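Local coordinates for autoinducer 2-binding protein LsrB (PDB 6DSP) that binds the quorum-sensing signal autoinducer-2 in the cleft between its two lobes, as a receptor of the bacterial solute-binding protein family, at residues S116-M121 and M310-L315; L142-K147 and L265-L270. One frame throughout, in Å; residues are numbered along the deposited sequence.

Contact 1: residues S116-M121 and M310-L315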
loop_
_atom_site.group_PDB
_atom_site.type_symbol
_atom_site.label_atom_id
_atom_site.label_comp_id
_atom_site.label_asym_id
_atom_site.label_seq_id
_atom_site.Cartn_x
_atom_site.Cartn_y
_atom_site.Cartn_z
ATOM N N SER A 116 -15.621 -11.319 3.029
ATOM C CA SER A 116 -16.261 -12.620 3.185
ATOM C C SER A 116 -15.339 -13.780 2.808
ATOM O O SER A 116 -15.671 -14.944 3.114
ATOM C CB SER A 116 -17.548 -12.670 2.358
ATOM O OG SER A 116 -17.229 -12.712 0.965
ATOM N N VAL A 117 -14.176 -13.500 2.209
ATOM C CA VAL A 117 -13.283 -14.579 1.791
ATOM C C VAL A 117 -11.912 -14.490 2.450
ATOM O O VAL A 117 -10.976 -15.165 2.021
ATOM C CB VAL A 117 -13.187 -14.731 0.262
ATOM C CG1 VAL A 117 -14.580 -14.897 -0.333
ATOM C CG2 VAL A 117 -12.459 -13.570 -0.395
ATOM N N ARG A 118 -11.769 -13.698 3.510
ATOM C CA ARG A 118 -10.559 -13.753 4.324
ATOM C C ARG A 118 -10.940 -13.506 5.782
ATOM O O ARG A 118 -11.995 -12.932 6.082
ATOM C CB ARG A 118 -9.526 -12.714 3.849
ATOM C CG ARG A 118 -10.039 -11.204 3.803
ATOM C CD ARG A 118 -9.879 -10.577 5.136
ATOM N NE ARG A 118 -10.243 -9.149 5.088
ATOM C CZ ARG A 118 -11.065 -8.599 5.976
ATOM N NH1 ARG A 118 -11.617 -9.336 6.948
ATOM N NH2 ARG A 118 -11.281 -7.307 5.914
ATOM N N LYS A 119 -10.062 -13.919 6.692
ATOM C CA LYS A 119 -10.329 -13.811 8.124
ATOM C C LYS A 119 -9.889 -12.465 8.688
ATOM O O LYS A 119 -10.711 -11.701 9.176
ATOM C CB LYS A 119 -9.740 -15.003 8.910
ATOM C CG LYS A 119 -10.209 -16.387 8.396
ATOM C CD LYS A 119 -11.678 -16.387 7.983
ATOM C CE LYS A 119 -12.622 -16.193 9.143
ATOM N NZ LYS A 119 -14.104 -16.140 8.710
ATOM N N VAL A 120 -8.622 -12.145 8.585
ATOM C CA VAL A 120 -8.090 -10.900 9.109
ATOM C C VAL A 120 -7.314 -10.208 7.998
ATOM O O VAL A 120 -6.597 -10.854 7.215
ATOM C CB VAL A 120 -7.144 -11.169 10.295
ATOM C CG1 VAL A 120 -6.414 -9.896 10.737
ATOM C CG2 VAL A 120 -7.935 -11.744 11.467
ATOM N N MET A 121 -7.457 -8.894 7.931
ATOM C CA MET A 121 -6.655 -7.996 7.095
ATOM C C MET A 121 -5.738 -7.168 7.995
ATOM O O MET A 121 -6.221 -6.607 8.979
ATOM C CB MET A 121 -7.609 -7.051 6.366
ATOM C CG MET A 121 -6.971 -5.819 5.739
ATOM S SD MET A 121 -5.880 -6.199 4.354
ATOM C CE MET A 121 -5.376 -4.529 3.991
ATOM N N MET A 310 -10.421 -5.078 14.731
ATOM C CA MET A 310 -11.451 -4.080 14.483
ATOM C C MET A 310 -12.464 -4.587 13.473
ATOM O O MET A 310 -12.163 -5.478 12.671
ATOM C CB MET A 310 -10.822 -2.800 13.908
ATOM C CG MET A 310 -9.573 -2.361 14.645
ATOM S SD MET A 310 -9.838 -2.105 16.399
ATOM C CE MET A 310 -10.973 -0.739 16.299
ATOM N N PRO A 311 -13.671 -4.026 13.435
ATOM C CA PRO A 311 -14.629 -4.421 12.385
ATOM C C PRO A 311 -14.149 -4.016 11.000
ATOM O O PRO A 311 -13.380 -3.068 10.825
ATOM C CB PRO A 311 -15.907 -3.655 12.759
ATOM C CG PRO A 311 -15.518 -2.652 13.687
ATOM C CD PRO A 311 -14.212 -2.994 14.332
ATOM N N ASN A 312 -14.659 -4.737 10.001
ATOM C CA ASN A 312 -14.288 -4.461 8.614
ATOM C C ASN A 312 -14.605 -3.022 8.215
ATOM O O ASN A 312 -13.917 -2.441 7.358
ATOM C CB ASN A 312 -15.033 -5.413 7.696
ATOM C CG ASN A 312 -14.486 -6.813 7.787
ATOM O OD1 ASN A 312 -13.287 -7.015 7.993
ATOM N ND2 ASN A 312 -15.368 -7.783 7.662
ATOM N N SER A 313 -15.634 -2.426 8.821
ATOM C CA SER A 313 -16.024 -1.087 8.429
ATOM C C SER A 313 -15.009 -0.010 8.831
ATOM O O SER A 313 -15.159 1.126 8.365
ATOM C CB SER A 313 -17.403 -0.765 8.997
ATOM O OG SER A 313 -17.416 -0.900 10.402
ATOM N N VAL A 314 -13.951 -0.324 9.600
ATOM C CA VAL A 314 -12.893 0.680 9.769
ATOM C C VAL A 314 -12.214 1.026 8.453
ATOM O O VAL A 314 -11.625 2.108 8.329
ATOM C CB VAL A 314 -11.859 0.289 10.857
ATOM C CG1 VAL A 314 -12.523 0.024 12.191
ATOM C CG2 VAL A 314 -10.931 -0.873 10.424
ATOM N N LEU A 315 -12.252 0.127 7.466
ATOM C CA LEU A 315 -11.664 0.414 6.162
ATOM C C LEU A 315 -12.687 0.849 5.108
ATOM O O LEU A 315 -12.282 1.234 4.000
ATOM C CB LEU A 315 -10.884 -0.805 5.644
ATOM C CG LEU A 315 -9.689 -1.272 6.503
ATOM C CD1 LEU A 315 -8.977 -2.422 5.803
ATOM C CD2 LEU A 315 -8.712 -0.153 6.779
#
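Arg118 and Asn312 meet above a strand that belongs to neither segment. In the lobe of this periplasmic binding protein that carries the mixed sheet, strand 327-330 runs between strands 120-123 and 305-311, so the two segments join across the middle strand, over the side chain of Val328. The tight part is polar. Asn312 sits in a 3-10 turn just after strand 305-311, and its OD1 accepts two bonds from the end of the arginine, 2.9 Å from Arg118 NH2 and 3.0 Å from Arg118 NH1. The guanidinium and amide planes are 62° apart: OD1 lies at the edge of the guanidinium, in its plane, while both nitrogens come to OD1 from one face of the amide, NH2 well above that plane. A neutral amide probably suits this place because the charge of Arg118 is met by Asp112, which forms a salt bridge with NH2. On the other end of the amide, Asn312 ND2 is bonded to Ser326 OG, which together with the OD1 bonds fixes the amide rotation. Arginine reaches the site by folding back over its own segment: CG is placed between the backbone N and the carbonyl carbon (chi1 56°) and the chain bends at chi2, with Met121 N over one guanidinium face, toward its rim. The Arg118 side chain also touches Val106 and Thr108. The looser side is apolar, and Leu315 there is partly exposed. It also leans on Val328 and meets the buried Met121 nearly at right angles. Methionine's unbranched, flexible chain and leucine's terminal methyls suit an apolar touch this slight, made at one point, where Leu315 CD1 lies 3.9 Å from Met121 CG.

Contact 2: residues L142-K147 and L265-L270; sequences LKERGK and LTRWGL
Glu144 and Arg267 form a salt bridge in which each carboxylate oxygen receives its own N-H. Arg267 NH1 gives a nearly straight bond to Glu144 OE1 (2.8 Å, 165°), and Arg267 NH2 gives a more bent one to Glu144 OE2 at 2.9 Å. The pairing is end-on but twisted, with the two planes 48° apart. OE2 offers its syn lone pair, whereas NH1 meets OE1 from above the carboxylate plane, although OE1 stays within the plane of the guanidinium. Two bonds to two oxygens limit rotation of either group, and Ser141 OG, one turn back on the helix, also binds NH1. Arginine suits the position because two N-H groups at its end can each meet one carboxylate oxygen. With CG anti to the backbone N (chi1 175°) and a bend at chi3, the chain brings that end from the backbone leading into strand 268-270 to the helix end. Glutamate stands in the last turn of helix 127-144, which ends in a Schellman motif: Lys147 N bonds to Leu142 O, Gly146 N bonds to Lys143 O, and Gly146 takes up the positive phi as C-prime residue. The contact thus ties the C-terminal end of this helix to the lead-in of strand 268-270, whose far end supplies Leu270 to the autoinducer-2 pocket. Farther out, packing is slight. The methyl CG2 of Thr266 lies 3.4 Å from Glu144 OE1, beside the charged pair, and Thr266 also touches Ser141. The Arg267 side chain also touches Met137 and Ile336, while its backbone O accepts a bond from Thr248 OG1.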
loop_
_atom_site.group_PDB
_atom_site.type_symbol
_atom_site.label_atom_id
_atom_site.label_comp_id
_atom_site.label_asym_id
_atom_site.label_seq_id
_atom_site.Cartn_x
_atom_site.Cartn_y
_atom_site.Cartn_z
ATOM N N LEU A 142 4.234 21.918 -1.315
ATOM C CA LEU A 142 3.849 23.066 -2.139
ATOM C C LEU A 142 4.188 24.373 -1.441
ATOM O O LEU A 142 4.769 25.282 -2.048
ATOM C CB LEU A 142 2.346 22.995 -2.436
ATOM C CG LEU A 142 1.930 21.974 -3.509
ATOM C CD1 LEU A 142 0.436 21.696 -3.397
ATOM C CD2 LEU A 142 2.311 22.433 -4.914
ATOM N N LYS A 143 3.857 24.468 -0.147
ATOM C CA LYS A 143 4.187 25.682 0.585
ATOM C C LYS A 143 5.701 25.912 0.630
ATOM O O LYS A 143 6.165 27.044 0.473
ATOM C CB LYS A 143 3.574 25.616 1.982
ATOM C CG LYS A 143 3.719 26.893 2.787
ATOM C CD LYS A 143 2.818 26.822 4.020
ATOM C CE LYS A 143 2.881 28.112 4.809
ATOM N NZ LYS A 143 2.656 29.274 3.895
ATOM N N GLU A 144 6.490 24.831 0.738
ATOM C CA GLU A 144 7.938 24.966 0.840
ATOM C C GLU A 144 8.592 25.378 -0.465
ATOM O O GLU A 144 9.713 25.909 -0.427
ATOM C CB GLU A 144 8.547 23.674 1.368
ATOM C CG GLU A 144 8.194 23.491 2.833
ATOM C CD GLU A 144 8.325 22.073 3.320
ATOM O OE1 GLU A 144 8.670 21.184 2.523
ATOM O OE2 GLU A 144 8.055 21.849 4.525
ATOM N N ARG A 145 7.928 25.193 -1.605
ATOM C CA ARG A 145 8.462 25.702 -2.864
ATOM C C ARG A 145 7.871 27.053 -3.241
ATOM O O ARG A 145 8.047 27.506 -4.368
ATOM C CB ARG A 145 8.383 24.688 -4.007
ATOM C CG ARG A 145 6.988 24.392 -4.543
ATOM C CD ARG A 145 7.080 23.607 -5.855
ATOM N NE ARG A 145 5.798 23.216 -6.461
ATOM C CZ ARG A 145 5.147 23.928 -7.381
ATOM N NH1 ARG A 145 5.614 25.102 -7.783
ATOM N NH2 ARG A 145 4.010 23.472 -7.904
ATOM N N GLY A 146 7.166 27.701 -2.327
ATOM C CA GLY A 146 6.762 29.075 -2.532
ATOM C C GLY A 146 5.362 29.254 -3.056
ATOM O O GLY A 146 5.004 30.376 -3.440
ATOM N N LYS A 147 4.569 28.187 -3.106
ATOM C CA LYS A 147 3.158 28.312 -3.439
ATOM C C LYS A 147 2.350 28.620 -2.178
ATOM O O LYS A 147 2.827 28.514 -1.045
ATOM C CB LYS A 147 2.639 27.015 -4.097
ATOM C CG LYS A 147 3.433 26.563 -5.346
ATOM C CD LYS A 147 3.205 27.527 -6.512
ATOM C CE LYS A 147 1.797 27.349 -7.084
ATOM N NZ LYS A 147 1.533 28.305 -8.224
ATOM N N LEU A 265 12.469 15.577 -5.018
ATOM C CA LEU A 265 11.263 15.731 -4.208
ATOM C C LEU A 265 11.677 15.998 -2.768
ATOM O O LEU A 265 12.752 15.599 -2.323
ATOM C CB LEU A 265 10.303 14.512 -4.278
ATOM C CG LEU A 265 10.618 13.297 -3.393
ATOM C CD1 LEU A 265 9.437 12.314 -3.386
ATOM C CD2 LEU A 265 11.865 12.572 -3.874
ATOM N N THR A 266 10.759 16.598 -2.025
ATOM C CA THR A 266 11.023 16.970 -0.652
ATOM C C THR A 266 10.538 15.936 0.344
ATOM O O THR A 266 11.169 15.758 1.391
ATOM C CB THR A 266 10.286 18.304 -0.356
ATOM O OG1 THR A 266 10.712 19.294 -1.306
ATOM C CG2 THR A 266 10.569 18.786 1.054
ATOM N N ARG A 267 9.421 15.256 0.068
ATOM C CA ARG A 267 8.689 14.597 1.137
ATOM C C ARG A 267 7.835 13.491 0.538
ATOM O O ARG A 267 7.205 13.687 -0.501
ATOM C CB ARG A 267 7.793 15.641 1.832
ATOM C CG ARG A 267 6.868 15.090 2.901
ATOM C CD ARG A 267 6.061 16.244 3.526
ATOM N NE ARG A 267 6.843 17.090 4.419
ATOM C CZ ARG A 267 7.370 18.276 4.089
ATOM N NH1 ARG A 267 7.225 18.759 2.851
ATOM N NH2 ARG A 267 8.043 18.972 5.004
ATOM N N TRP A 268 7.795 12.348 1.220
ATOM C CA TRP A 268 6.908 11.240 0.852
ATOM C C TRP A 268 6.677 10.455 2.127
ATOM O O TRP A 268 7.238 10.785 3.169
ATOM C CB TRP A 268 7.533 10.380 -0.273
ATOM C CG TRP A 268 8.665 9.505 0.186
ATOM C CD1 TRP A 268 8.604 8.164 0.397
ATOM C CD2 TRP A 268 10.018 9.902 0.450
ATOM N NE1 TRP A 268 9.819 7.701 0.808
ATOM C CE2 TRP A 268 10.708 8.746 0.874
ATOM C CE3 TRP A 268 10.702 11.136 0.414
ATOM C CZ2 TRP A 268 12.053 8.774 1.251
ATOM C CZ3 TRP A 268 12.052 11.156 0.786
ATOM C CH2 TRP A 268 12.706 9.983 1.197
ATOM N N GLY A 269 5.845 9.412 2.058
ATOM C CA GLY A 269 5.522 8.664 3.255
ATOM C C GLY A 269 5.494 7.161 3.070
ATOM O O GLY A 269 5.525 6.634 1.949
ATOM N N LEU A 270 5.390 6.482 4.205
ATOM C CA LEU A 270 5.089 5.051 4.238
ATOM C C LEU A 270 4.747 4.709 5.680
ATOM O O LEU A 270 4.014 5.462 6.339
ATOM C CB LEU A 270 6.223 4.179 3.665
ATOM C CG LEU A 270 5.695 2.813 3.166
ATOM C CD1 LEU A 270 4.988 2.893 1.812
ATOM C CD2 LEU A 270 6.838 1.792 3.137
#

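Overall arrangement
The two contacts lie in different lobes, on opposite sides of the chain's centre, their own centres about 34 Å apart and without touching. Contact 1 is buried and joins the start of strand 120-123 and the loop before it to the turn after strand 305-311, across strand 327-330; contact 2 is at the surface and joins a helix end to the approach to a short strand. Each relies on an arginine gripping end-on with two nitrogens, but the acceptor differs: inside, one neutral amide oxygen, with Asp112 as the arginine's salt-bridge partner; outside, both oxygens of a carboxylate. Strand 120-123 of contact 1 is followed directly by helix 127-144 of contact 2, so this chain passage links the lobes around the ligand cleft.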